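Local coordinates for putative acetyltransferase (Clostridium difficile, PDB 3DSB) that probably transfers an acyl group, most likely acetyl from acetyl-coenzyme A, to an acceptor substrate, at the interface of chains A and B. Residues are numbered along the deposited sequence; one frame, centred on the assembly and turned at random. Chains: chain A/B, Putative acetyltransferase.

Contact 1: the interface of chains A and B. Residues chain A 79-80; chain B 32, 34.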
loop_
_atom_site.group_PDB
_atom_site.type_symbol
_atom_site.label_atom_id
_atom_site.label_comp_id
_atom_site.label_asym_id
_atom_site.label_seq_id
_atom_site.Cartn_x
_atom_site.Cartn_y
_atom_site.Cartn_z
ATOM N N TRP A 79 9.615 10.193 -0.120
ATOM C CA TRP A 79 9.840 11.398 0.698
ATOM C C TRP A 79 10.564 11.119 2.011
ATOM O O TRP A 79 11.350 11.945 2.472
ATOM C CB TRP A 79 8.519 12.090 1.040
ATOM C CG TRP A 79 7.824 12.689 -0.135
ATOM C CD1 TRP A 79 8.130 12.538 -1.467
ATOM C CD2 TRP A 79 6.653 13.519 -0.076
ATOM N NE1 TRP A 79 7.222 13.247 -2.240
ATOM C CE2 TRP A 79 6.321 13.877 -1.410
ATOM C CE3 TRP A 79 5.892 14.051 0.992
ATOM C CZ2 TRP A 79 5.238 14.710 -1.707
ATOM C CZ3 TRP A 79 4.825 14.860 0.704
ATOM C CH2 TRP A 79 4.502 15.196 -0.635
ATOM N N ARG A 80 10.295 9.953 2.605
ATOM C CA ARG A 80 10.835 9.601 3.916
ATOM C C ARG A 80 11.988 8.583 3.825
ATOM O O ARG A 80 12.575 8.256 4.855
ATOM C CB ARG A 80 9.702 9.073 4.830
ATOM C CG ARG A 80 8.589 10.074 5.156
ATOM C CD ARG A 80 7.444 9.368 5.922
ATOM N NE ARG A 80 6.296 10.258 6.154
ATOM C CZ ARG A 80 6.190 11.098 7.191
ATOM N NH1 ARG A 80 7.164 11.162 8.097
ATOM N NH2 ARG A 80 5.121 11.881 7.324
ATOM N N GLU B 32 1.809 20.597 0.682
ATOM C CA GLU B 32 1.756 20.212 2.110
ATOM C C GLU B 32 2.535 21.148 3.032
ATOM O O GLU B 32 2.616 20.921 4.248
ATOM C CB GLU B 32 2.152 18.738 2.337
ATOM C CG GLU B 32 1.128 17.733 1.797
ATOM C CD GLU B 32 1.509 16.276 2.054
ATOM O OE1 GLU B 32 2.311 16.012 2.976
ATOM O OE2 GLU B 32 0.990 15.385 1.333
ATOM N N LYS B 34 5.664 21.572 3.146
ATOM C CA LYS B 34 6.897 20.935 3.616
ATOM C C LYS B 34 8.082 21.358 2.789
ATOM O O LYS B 34 7.975 21.550 1.580
ATOM C CB LYS B 34 6.835 19.404 3.528
ATOM C CG LYS B 34 5.800 18.704 4.358
ATOM C CD LYS B 34 5.920 17.206 4.151
ATOM C CE LYS B 34 4.887 16.441 4.971
ATOM N NZ LYS B 34 5.505 15.209 5.497
#

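Contact 2: the interface of chains A and B. Residues chain A 78-79; chain B 24, 27, 36, 41, 45, 57, 71.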
loop_
_atom_site.group_PDB
_atom_site.type_symbol
_atom_site.label_atom_id
_atom_site.label_comp_id
_atom_site.label_asym_id
_atom_site.label_seq_id
_atom_site.Cartn_x
_atom_site.Cartn_y
_atom_site.Cartn_z
ATOM N N ASP A 78 9.200 7.540 -0.847
ATOM C CA ASP A 78 10.375 8.237 -1.348
ATOM C C ASP A 78 10.672 9.484 -0.553
ATOM O O ASP A 78 11.863 9.748 -0.243
ATOM C CB ASP A 78 10.264 8.526 -2.853
ATOM C CG ASP A 78 8.939 9.173 -3.277
ATOM O OD1 ASP A 78 8.071 9.428 -2.427
ATOM O OD2 ASP A 78 8.806 9.442 -4.493
ATOM N N TRP A 79 9.615 10.193 -0.120
ATOM C CA TRP A 79 9.840 11.398 0.698
ATOM C C TRP A 79 10.564 11.119 2.011
ATOM O O TRP A 79 11.350 11.945 2.472
ATOM C CB TRP A 79 8.519 12.090 1.040
ATOM C CG TRP A 79 7.824 12.689 -0.135
ATOM C CD1 TRP A 79 8.130 12.538 -1.467
ATOM C CD2 TRP A 79 6.653 13.519 -0.076
ATOM N NE1 TRP A 79 7.222 13.247 -2.240
ATOM C CE2 TRP A 79 6.321 13.877 -1.410
ATOM C CE3 TRP A 79 5.892 14.051 0.992
ATOM C CZ2 TRP A 79 5.238 14.710 -1.707
ATOM C CZ3 TRP A 79 4.825 14.860 0.704
ATOM C CH2 TRP A 79 4.502 15.196 -0.635
ATOM N N ASN B 24 9.537 16.312 -6.680
ATOM C CA ASN B 24 8.938 15.920 -5.405
ATOM C C ASN B 24 9.118 16.967 -4.310
ATOM O O ASN B 24 8.206 17.187 -3.530
ATOM C CB ASN B 24 9.437 14.546 -4.979
ATOM C CG ASN B 24 8.606 13.487 -5.587
ATOM O OD1 ASN B 24 7.530 13.169 -5.068
ATOM N ND2 ASN B 24 9.068 12.916 -6.709
ATOM N N LEU B 27 6.591 19.582 -5.162
ATOM C CA LEU B 27 5.226 19.085 -4.848
ATOM C C LEU B 27 4.926 19.189 -3.350
ATOM O O LEU B 27 3.845 19.687 -2.944
ATOM C CB LEU B 27 5.090 17.616 -5.281
ATOM C CG LEU B 27 3.778 16.889 -4.938
ATOM C CD1 LEU B 27 2.545 17.532 -5.635
ATOM C CD2 LEU B 27 3.895 15.404 -5.273
ATOM N N LEU B 36 11.148 19.326 2.144
ATOM C CA LEU B 36 11.781 18.040 2.371
ATOM C C LEU B 36 13.295 18.133 2.427
ATOM O O LEU B 36 13.924 18.903 1.680
ATOM C CB LEU B 36 11.378 17.040 1.299
ATOM C CG LEU B 36 9.890 16.639 1.236
ATOM C CD1 LEU B 36 9.616 15.778 -0.026
ATOM C CD2 LEU B 36 9.444 15.936 2.507
ATOM N N LEU B 41 15.195 12.674 0.600
ATOM C CA LEU B 41 14.316 12.511 -0.558
ATOM C C LEU B 41 15.093 11.888 -1.732
ATOM O O LEU B 41 14.589 10.993 -2.407
ATOM C CB LEU B 41 13.715 13.840 -0.972
ATOM C CG LEU B 41 13.013 13.938 -2.316
ATOM C CD1 LEU B 41 11.781 13.002 -2.371
ATOM C CD2 LEU B 41 12.585 15.380 -2.548
ATOM N N VAL B 45 14.088 8.480 -3.640
ATOM C CA VAL B 45 13.745 8.365 -5.029
ATOM C C VAL B 45 14.682 7.340 -5.676
ATOM O O VAL B 45 14.247 6.503 -6.446
ATOM C CB VAL B 45 13.875 9.744 -5.738
ATOM C CG1 VAL B 45 13.724 9.600 -7.280
ATOM C CG2 VAL B 45 12.850 10.734 -5.121
ATOM N N TYR B 57 7.956 5.099 -11.196
ATOM C CA TYR B 57 7.693 6.430 -11.718
ATOM C C TYR B 57 7.483 6.362 -13.201
ATOM O O TYR B 57 8.200 5.613 -13.890
ATOM C CB TYR B 57 8.885 7.389 -11.510
ATOM C CG TYR B 57 9.289 7.646 -10.059
ATOM C CD1 TYR B 57 8.636 8.598 -9.301
ATOM C CD2 TYR B 57 10.381 6.983 -9.488
ATOM C CE1 TYR B 57 9.041 8.866 -7.965
ATOM C CE2 TYR B 57 10.792 7.221 -8.164
ATOM C CZ TYR B 57 10.096 8.175 -7.399
ATOM O OH TYR B 57 10.491 8.393 -6.099
HETATM N N MSE B 71 3.874 8.730 -9.617
HETATM C CA MSE B 71 4.472 7.611 -8.906
HETATM C C MSE B 71 3.344 6.744 -8.316
HETATM O O MSE B 71 2.349 7.260 -7.791
HETATM C CB MSE B 71 5.399 8.100 -7.801
HETATM C CG MSE B 71 6.264 6.986 -7.227
HETATM SE SE MSE B 71 5.447 5.968 -5.734
HETATM C CE MSE B 71 6.219 7.010 -4.261
HETATM O O HOH W 1 6.468 10.598 -4.975
#

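Contact 3: the interface of chains A and B. Residues chain A 113-114, 119, 121; chain B 152, 154-156.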
loop_
_atom_site.group_PDB
_atom_site.type_symbol
_atom_site.label_atom_id
_atom_site.label_comp_id
_atom_site.label_asym_id
_atom_site.label_seq_id
_atom_site.Cartn_x
_atom_site.Cartn_y
_atom_site.Cartn_z
ATOM N N CYS A 113 8.303 -2.991 13.666
ATOM C CA CYS A 113 8.326 -1.593 13.172
ATOM C C CYS A 113 9.224 -0.708 14.053
ATOM O O CYS A 113 10.006 0.112 13.543
ATOM C CB CYS A 113 6.903 -1.023 13.144
ATOM S SG CYS A 113 5.890 -1.838 11.882
ATOM N N ASP A 114 9.161 -0.904 15.356
ATOM C CA ASP A 114 9.894 -0.025 16.249
ATOM C C ASP A 114 11.397 -0.328 16.184
ATOM O O ASP A 114 12.231 0.573 16.341
ATOM C CB ASP A 114 9.360 -0.172 17.671
ATOM C CG ASP A 114 8.024 0.562 17.868
ATOM O OD1 ASP A 114 7.716 1.534 17.113
ATOM O OD2 ASP A 114 7.305 0.191 18.809
ATOM N N ILE A 119 11.647 1.478 8.855
ATOM C CA ILE A 119 10.179 1.455 8.802
ATOM C C ILE A 119 9.699 2.760 9.414
ATOM O O ILE A 119 10.059 3.115 10.557
ATOM C CB ILE A 119 9.600 0.240 9.571
ATOM C CG1 ILE A 119 9.923 -1.024 8.747
ATOM C CG2 ILE A 119 8.077 0.435 9.752
ATOM C CD1 ILE A 119 9.488 -2.351 9.378
ATOM N N GLY A 121 6.409 3.898 9.618
ATOM C CA GLY A 121 5.066 3.918 10.157
ATOM C C GLY A 121 4.395 2.570 9.935
ATOM O O GLY A 121 4.924 1.720 9.209
ATOM N N TYR B 152 -0.160 3.525 13.606
ATOM C CA TYR B 152 0.614 3.477 14.823
ATOM C C TYR B 152 1.861 4.326 14.575
ATOM O O TYR B 152 2.553 4.118 13.562
ATOM C CB TYR B 152 1.015 2.028 15.092
ATOM C CG TYR B 152 2.073 1.842 16.149
ATOM C CD1 TYR B 152 1.828 2.184 17.480
ATOM C CD2 TYR B 152 3.317 1.280 15.819
ATOM C CE1 TYR B 152 2.803 2.023 18.446
ATOM C CE2 TYR B 152 4.304 1.095 16.795
ATOM C CZ TYR B 152 4.026 1.449 18.102
ATOM O OH TYR B 152 5.009 1.275 19.060
ATOM N N VAL B 154 5.423 5.089 14.958
ATOM C CA VAL B 154 6.632 4.408 15.287
ATOM C C VAL B 154 7.597 5.519 15.713
ATOM O O VAL B 154 7.641 6.585 15.070
ATOM C CB VAL B 154 7.184 3.671 14.036
ATOM C CG1 VAL B 154 8.453 2.963 14.353
ATOM C CG2 VAL B 154 6.152 2.669 13.475
ATOM N N ILE B 155 8.342 5.271 16.752
ATOM C CA ILE B 155 9.442 6.147 17.140
ATOM C C ILE B 155 10.663 5.244 17.368
ATOM O O ILE B 155 10.558 4.109 17.882
ATOM C CB ILE B 155 9.068 7.069 18.365
ATOM C CG1 ILE B 155 10.031 8.289 18.448
ATOM C CG2 ILE B 155 8.947 6.222 19.664
ATOM C CD1 ILE B 155 9.796 9.294 19.653
ATOM N N HIS B 156 11.822 5.712 16.930
ATOM C CA HIS B 156 13.015 4.898 17.088
ATOM C C HIS B 156 13.935 5.559 18.153
ATOM O O HIS B 156 15.153 5.334 18.195
ATOM C CB HIS B 156 13.680 4.691 15.719
ATOM C CG HIS B 156 12.743 4.182 14.649
ATOM N ND1 HIS B 156 12.241 2.902 14.630
ATOM C CD2 HIS B 156 12.272 4.781 13.532
ATOM C CE1 HIS B 156 11.499 2.732 13.548
ATOM N NE2 HIS B 156 11.492 3.859 12.867
#

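Contact 1: the interface of chains A and B
The indole of A:Trp79 presents the outer edge of its six-membered ring to the carboxylate of B:Glu32, whose OE1 lies in the ring plane at that edge, 3.6 Å from CZ3. The carboxylate does not lie flat against the ring: the two planes are 61° apart, and OE2 is displaced from the ring plane, 3.9 Å from CZ3 of A:Trp79 and about as far from CH2. Such an approach brings a carboxylate oxygen towards aromatic C-H groups, which should be mildly favourable electrostatically. B:Glu32 is the last residue of helix 17-32, and its side chain reaches the indole by running extended beyond CG (chi2 -179°). Beside this pair, NZ of B:Lys34 comes alongside NH2 of A:Arg80, the two chains crossing at about a right angle. The loop residue A:Arg80 is extended from CG to NE, whereas B:Lys34 is straight as far as CE and bends at its last torsion (chi4 -142°). B:Glu32 OE1, about 4.2 Å from B:Lys34 NZ, may balance the lysine. Together the four residues make a small patch, 82 Å² of hidden surface, of the two-fold interface. B:Glu32 and B:Lys34 also line one trimethyl glycine site, and A:Trp79 and A:Arg80 another; that ligand may come from crystallisation. The guanidinium nitrogen NH2 of A:Arg80 lies 3.8 Å from the amine nitrogen NZ of B:Lys34.

Contact 2: the interface of chains A and B
A:Asp78 and A:Trp79, in the loop between strands 65-77 and 82-92 of one GNAT-family subunit, plug into the partner against its helices 17-32 and 38-49 and its strands 56-62 and 65-77. Hydrogen bonds fix both side chains. The phenol OH of B:Tyr57 donates to A:Asp78 OD2 at 2.6 Å; OD2 accepts on its anti lone pair, away from OD1. The carboxylate and phenol planes are moderately inclined. The indole NE1 of A:Trp79 donates to the amide oxygen OD1 of B:Asn24 (2.8 Å) in a nearly straight bond, 168° at the hydrogen. This oxygen lies in the indole plane, while the donor is tilted 29° from the carbonyl plane of the amide, and the two flat groups stand steeply to each other. Water 1 joins the two polar pairs, 2.7 Å from A:Asp78 OD2 and 2.8 Å from B:Asn24 OD1. Apolar contacts surround this network. Methyl CD1 of B:Leu36 sits over one face of the indole, 3.7 Å from the centroid of the five-membered ring, in a CH-pi contact. B:Leu27 CD2 meets the indole at the CZ2 edge, in plane, and B:Leu41 CD1 is 3.8 Å from A:Trp79 CD1. Beside the carboxylate, the methyl CE of selenomethionine B:Met71 approaches from the opposite direction, 3.6 Å from A:Asp78 CG. Its chain, with CG anti to the backbone N (chi1 -168°), bends at chi2 and chi3 to bring CE there.

Contact 3: the interface of chains A and B
The chain of A runs from the C-terminal end of helix 101-115 to the start of the extended strand 119-127, so that the carbonyls of A:Asp114 and A:Ile119 both present their oxygens to the imidazole of B:His156, near the partner's C-terminus. ND1 donates to A:Asp114 O at 2.9 Å, reaching it from above the carbonyl plane, 47° out of it. NE2 donates to A:Ile119 O at 2.8 Å, nearly in line with that C=O bond, though its N-H is bent further from straight than that of ND1. Both oxygens lie close to the imidazole plane, so the bonds should hold its ring rotation. If both nitrogens donate, the ring may well be protonated. The helix end at A:Asp114, with carboxylate OD1 5.3 Å from ND1 of B:His156, could support that charge. B:Tyr152, from strand 147-152, gives a third bond: its phenol OH donates to A:Asp114 OD2 at 2.6 Å, on the syn lone pair, facing the side of OD1. Carboxylate and phenol planes are 50° apart, with A:Asp114 CG in the ring plane at the edge of B:Tyr152. Between tyrosine and histidine, B:Val154 packs with both methyls. CG2 lies 3.7 Å from A:Gly121 CA, while CG1, anti to the backbone N (chi1 179°), lies 3.8 Å from A:Asp114 CA. The patch anchors the C-terminal tail of one subunit against the other, probably stabilising the two-fold dimer seen in the crystal.

Contact 1 and contact 2 form one continuous surface: their C-alpha centres are about 8 Å apart and both use A:Trp79, the outer edge of its six-membered ring in contact 1 and the rest of the indole in contact 2. Helix 17-32 of chain B also serves both. Contact 3 stands apart, its C-alpha centre about 17 Å from that of contact 1 and about 20 Å from that of contact 2, and brings together other elements, the C-terminal tail of B with a helix and strand of A. Two-fold symmetry repeats each contact with chains exchanged, so each subunit both inserts its loop and tail and receives those of its partner, consistent with a dimer.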